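Local coordinates for protein adenylate kinase (Desulfovibrio gigas, PDB 3L0S) that probably catalyses the reversible transfer of the terminal phosphate of ATP to AMP, and carries a metal ion, here cobalt, in its LID domain, at residues 125-130 with 137-142; 133-138 with 151-156. All coordinates share one frame; numbering follows the deposited sequence.

Interaction 1 of 2, residues 125-130 with 137-142; sequences GRRICK and NNIFIE. With CO (cobalt (II) ion), chain C.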
# COMPACT_ATOMS: atom_id res chain seq x y z
N GLY A 125 2.32 -9.66 16.35
CA GLY A 125 3.40 -10.51 16.77
C GLY A 125 4.76 -9.82 16.65
O GLY A 125 5.78 -10.38 17.08
N ARG A 126 4.78 -8.60 16.13
CA ARG A 126 6.05 -7.81 16.06
C ARG A 126 6.68 -7.56 17.44
O ARG A 126 5.98 -7.17 18.36
CB ARG A 126 5.82 -6.44 15.44
CG ARG A 126 5.70 -6.46 13.92
CD ARG A 126 5.04 -5.20 13.46
NE ARG A 126 4.68 -5.32 12.05
CZ ARG A 126 3.81 -4.52 11.43
NH1 ARG A 126 3.26 -3.49 12.08
NH2 ARG A 126 3.53 -4.73 10.13
N ARG A 127 8.00 -7.73 17.55
CA ARG A 127 8.76 -7.43 18.79
C ARG A 127 9.96 -6.64 18.40
O ARG A 127 10.65 -6.99 17.41
CB ARG A 127 9.18 -8.71 19.51
CG ARG A 127 7.98 -9.55 19.99
CD ARG A 127 7.19 -8.72 21.02
NE ARG A 127 6.09 -9.49 21.59
CZ ARG A 127 4.83 -9.41 21.14
NH1 ARG A 127 4.50 -8.58 20.16
NH2 ARG A 127 3.91 -10.17 21.67
N ILE A 128 10.20 -5.52 19.09
CA ILE A 128 11.26 -4.61 18.72
C ILE A 128 12.39 -4.80 19.72
O ILE A 128 12.15 -4.78 20.95
CB ILE A 128 10.79 -3.12 18.87
CG1 ILE A 128 9.44 -2.92 18.18
CG2 ILE A 128 11.82 -2.15 18.29
CD1 ILE A 128 9.31 -3.63 16.78
N CYS A 129 13.62 -4.91 19.19
CA CYS A 129 14.83 -5.07 19.98
C CYS A 129 15.33 -3.75 20.55
O CYS A 129 15.39 -2.73 19.87
CB CYS A 129 15.88 -5.79 19.11
SG CYS A 129 17.59 -5.66 19.72
N LYS A 130 15.62 -3.74 21.85
CA LYS A 130 16.04 -2.50 22.53
C LYS A 130 17.36 -1.97 21.92
O LYS A 130 17.56 -0.76 21.82
CB LYS A 130 16.20 -2.70 24.06
N ASN A 137 12.09 -9.54 14.52
CA ASN A 137 11.64 -10.54 15.52
C ASN A 137 10.13 -10.52 15.40
O ASN A 137 9.53 -9.43 15.42
CB ASN A 137 12.02 -10.12 16.94
CG ASN A 137 13.46 -10.39 17.27
OD1 ASN A 137 14.34 -9.49 17.20
ND2 ASN A 137 13.70 -11.59 17.70
N ASN A 138 9.51 -11.67 15.28
CA ASN A 138 8.03 -11.69 15.26
C ASN A 138 7.60 -13.02 15.85
O ASN A 138 8.06 -14.06 15.37
CB ASN A 138 7.51 -11.59 13.82
CG ASN A 138 6.02 -11.27 13.75
OD1 ASN A 138 5.19 -12.03 14.23
ND2 ASN A 138 5.68 -10.15 13.07
N ILE A 139 6.70 -12.99 16.83
CA ILE A 139 6.29 -14.20 17.44
C ILE A 139 5.46 -15.04 16.48
O ILE A 139 5.31 -16.21 16.70
CB ILE A 139 5.62 -13.99 18.83
CG1 ILE A 139 4.35 -13.18 18.72
CG2 ILE A 139 6.55 -13.22 19.81
CD1 ILE A 139 3.47 -13.36 19.94
N PHE A 140 4.94 -14.50 15.39
CA PHE A 140 4.07 -15.31 14.57
C PHE A 140 4.67 -15.65 13.24
O PHE A 140 3.94 -16.19 12.42
CB PHE A 140 2.70 -14.65 14.30
CG PHE A 140 1.83 -14.60 15.49
CD1 PHE A 140 1.10 -15.75 15.89
CD2 PHE A 140 1.69 -13.41 16.22
CE1 PHE A 140 0.25 -15.72 17.04
CE2 PHE A 140 0.86 -13.34 17.38
CZ PHE A 140 0.15 -14.53 17.79
N ILE A 141 5.92 -15.26 12.97
CA ILE A 141 6.57 -15.62 11.71
C ILE A 141 7.75 -16.46 12.09
O ILE A 141 8.81 -15.97 12.51
CB ILE A 141 7.02 -14.41 10.86
CG1 ILE A 141 5.91 -13.38 10.78
CG2 ILE A 141 7.56 -14.82 9.44
CD1 ILE A 141 6.22 -12.24 9.94
N GLU A 142 7.52 -17.76 11.98
CA GLU A 142 8.51 -18.75 12.24
C GLU A 142 9.96 -18.44 12.03
O GLU A 142 10.76 -18.62 12.94
CB GLU A 142 8.20 -19.96 11.44
CG GLU A 142 7.58 -20.87 12.32
CD GLU A 142 8.55 -21.35 13.30
OE1 GLU A 142 9.60 -21.79 12.83
OE2 GLU A 142 8.25 -21.26 14.51
CO CO C . 18.74 -7.21 18.41
O HOH W 1 11.08 -6.74 14.73

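Interaction 2 of 2, residues 133-138 with 151-156; sequences PNHPNN and CRVCGG. With CO (cobalt (II) ion), chain C.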
# COMPACT_ATOMS: atom_id res chain seq x y z
N PRO A 133 16.57 -1.48 16.46
CA PRO A 133 15.19 -1.75 16.14
C PRO A 133 15.05 -2.30 14.71
O PRO A 133 13.98 -2.75 14.34
CB PRO A 133 14.52 -0.41 16.35
CG PRO A 133 15.65 0.64 15.94
CD PRO A 133 16.95 -0.05 16.32
N ASN A 134 16.14 -2.32 13.93
CA ASN A 134 16.06 -2.93 12.62
C ASN A 134 16.04 -4.44 12.72
O ASN A 134 15.74 -5.07 11.71
CB ASN A 134 17.29 -2.66 11.73
CG ASN A 134 17.57 -1.19 11.48
OD1 ASN A 134 18.71 -0.86 11.06
ND2 ASN A 134 16.58 -0.32 11.70
N HIS A 135 16.36 -5.04 13.87
CA HIS A 135 16.51 -6.56 13.98
C HIS A 135 15.17 -7.27 13.94
O HIS A 135 14.38 -7.09 14.87
CB HIS A 135 17.13 -6.94 15.32
CG HIS A 135 18.60 -6.67 15.40
ND1 HIS A 135 19.28 -6.66 16.60
CD2 HIS A 135 19.50 -6.32 14.45
CE1 HIS A 135 20.54 -6.31 16.37
NE2 HIS A 135 20.70 -6.12 15.07
N PRO A 136 14.89 -8.05 12.86
CA PRO A 136 13.51 -8.59 12.79
C PRO A 136 13.17 -9.74 13.76
O PRO A 136 13.88 -10.76 13.84
CB PRO A 136 13.41 -9.06 11.32
CG PRO A 136 14.54 -8.21 10.63
CD PRO A 136 15.61 -8.27 11.59
N ASN A 137 12.09 -9.54 14.52
CA ASN A 137 11.64 -10.54 15.52
C ASN A 137 10.13 -10.52 15.40
O ASN A 137 9.53 -9.43 15.42
CB ASN A 137 12.02 -10.12 16.94
CG ASN A 137 13.46 -10.39 17.27
OD1 ASN A 137 14.34 -9.49 17.20
ND2 ASN A 137 13.70 -11.59 17.70
N ASN A 138 9.51 -11.67 15.28
CA ASN A 138 8.03 -11.69 15.26
C ASN A 138 7.60 -13.02 15.85
O ASN A 138 8.06 -14.06 15.37
CB ASN A 138 7.51 -11.59 13.82
CG ASN A 138 6.02 -11.27 13.75
OD1 ASN A 138 5.19 -12.03 14.23
ND2 ASN A 138 5.68 -10.15 13.07
N CYS A 151 15.78 -10.95 21.52
CA CYS A 151 16.13 -10.77 20.12
C CYS A 151 16.88 -11.96 19.58
O CYS A 151 17.84 -12.41 20.20
CB CYS A 151 17.00 -9.54 20.00
SG CYS A 151 17.38 -9.10 18.25
N ARG A 152 16.42 -12.50 18.46
CA ARG A 152 17.09 -13.63 17.86
C ARG A 152 18.40 -13.22 17.14
O ARG A 152 19.10 -14.11 16.63
CB ARG A 152 16.20 -14.22 16.78
CG ARG A 152 15.86 -13.16 15.71
CD ARG A 152 14.88 -13.60 14.65
NE ARG A 152 15.20 -14.93 14.19
CZ ARG A 152 16.07 -15.23 13.24
NH1 ARG A 152 16.75 -14.25 12.58
NH2 ARG A 152 16.27 -16.52 12.94
N VAL A 153 18.65 -11.90 16.97
CA VAL A 153 19.88 -11.42 16.29
C VAL A 153 21.01 -11.13 17.32
O VAL A 153 22.15 -11.54 17.11
CB VAL A 153 19.62 -10.15 15.41
CG1 VAL A 153 20.94 -9.72 14.70
CG2 VAL A 153 18.57 -10.41 14.34
N CYS A 154 20.70 -10.43 18.43
CA CYS A 154 21.78 -9.92 19.30
C CYS A 154 21.55 -10.22 20.77
O CYS A 154 22.35 -9.85 21.58
CB CYS A 154 21.92 -8.39 19.11
SG CYS A 154 20.61 -7.39 19.89
N GLY A 155 20.40 -10.81 21.12
CA GLY A 155 20.08 -11.10 22.49
C GLY A 155 19.55 -9.91 23.30
O GLY A 155 19.47 -9.98 24.52
N GLY A 156 19.21 -8.81 22.65
CA GLY A 156 18.78 -7.64 23.41
C GLY A 156 17.33 -7.84 23.82
O GLY A 156 16.64 -8.71 23.29
CO CO C . 18.74 -7.21 18.41
O HOH W 2 15.86 -11.91 12.28

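Interaction 1 of 2, residues 125-130 with 137-142
Where they touch, 125-129 and 137-140 run antiparallel, end-to-end directions 169° apart, and meet in a single beta bridge at Arg126 and Asn138. Two backbone bonds flank it: Ile139 N to Gly125 O (2.8 Å) and Arg127 N to Asn137 O (3.1 Å). Next to the second bond a water accepts from Asn137 N and lies in donating position to Arg127 O, one of several acceptors it could serve. Gly125 lies close under two side chains. Ile139 CG1 comes to 3.4 Å from Gly125 CA, and the Phe140 ring turns its edge, at CD2, to the same CA. With chi1 of 63°, Ile139 holds CG1 between its own N and carbonyl carbon, while CG2 reaches Arg127 CG (3.9 Å). The isoleucine crosses the bent arginine obliquely, over one face of the guanidinium, whose NH1 binds Arg126 O at 2.7 Å. Asn138 OD1 accepts from Phe140 N at 2.7 Å, in the carbonyl plane on a lone pair, an Asx turn within the type I turn 138-141; its ND2 binds Arg122 O. The Arg126 side chain starts away from residues 137-142, and its NH1 forms a salt bridge with Asp164. Main-chain bonds therefore fix the pairing, and the Asn138 amide, engaged at both ends, ties the turn to helix 116-124.

Interaction 2 of 2, residues 133-138 with 151-156
Chi1 of -75° sets the His135 ring anti to the carbonyl carbon, and chi2 of 165° turns ND1 to the cobalt ion, 2.0 Å away; on the other segment, Cys151 carries SG anti to its N, which places the sulfur 2.3 Å from the metal. Cys154 SG lies 2.4 Å from the cobalt ion. The Cys154 sulfur sits at the edge of the imidazole, in its plane, whereas that of Cys151 approaches obliquely. Over one face lies Val153: CG1 stands 3.6 Å from the centroid of the His135 ring and 9° off its normal, a CH-pi contact centred on the ring. The metal bond fixes where ND1 points, and the methyl packed on the face would limit rotation of the ring about that bond. Cys151 and Cys154 form a CxxC knuckle, which with His135 and Cys129 makes the three-cysteine, one-histidine site of the LID domain, a site also seen with zinc and with iron in this protein. The turn is shaped round the first sulfur: Val153 N donates to Cys151 SG at 3.3 Å and Cys154 N donates to it over a longer distance, bonds that would probably temper the thiolate charge. Farther from the metal, the chain of Arg152 runs past Asn137 in the opposite direction, and its CD comes to 3.1 Å from Pro136 O. A water donates to Pro136 O here.

Interactions 1 and 2 lie with their centres 8 Å apart and share Asn137 and Asn138; of these, Asn137 meets both partners, its backbone O bonded to Arg127 and its side chain against Cys151 and Arg152. The cobalt ion joins them more directly: interaction 1 supplies Cys129, with SG 2.3 Å from the metal, and interaction 2 the other three ligands. Within that sphere Cys129 SG is 3.5 Å from Cys154 SG and 3.7 Å from His135 ND1. Away from the metal, Ile128 CG2 packs on Pro133 CB at 3.8 Å. Arg126, predicted to bind ATP, precedes Cys129 by three residues, which is consistent with the metal-bound loops lying near the predicted nucleotide site, as expected of an adenylate kinase LID.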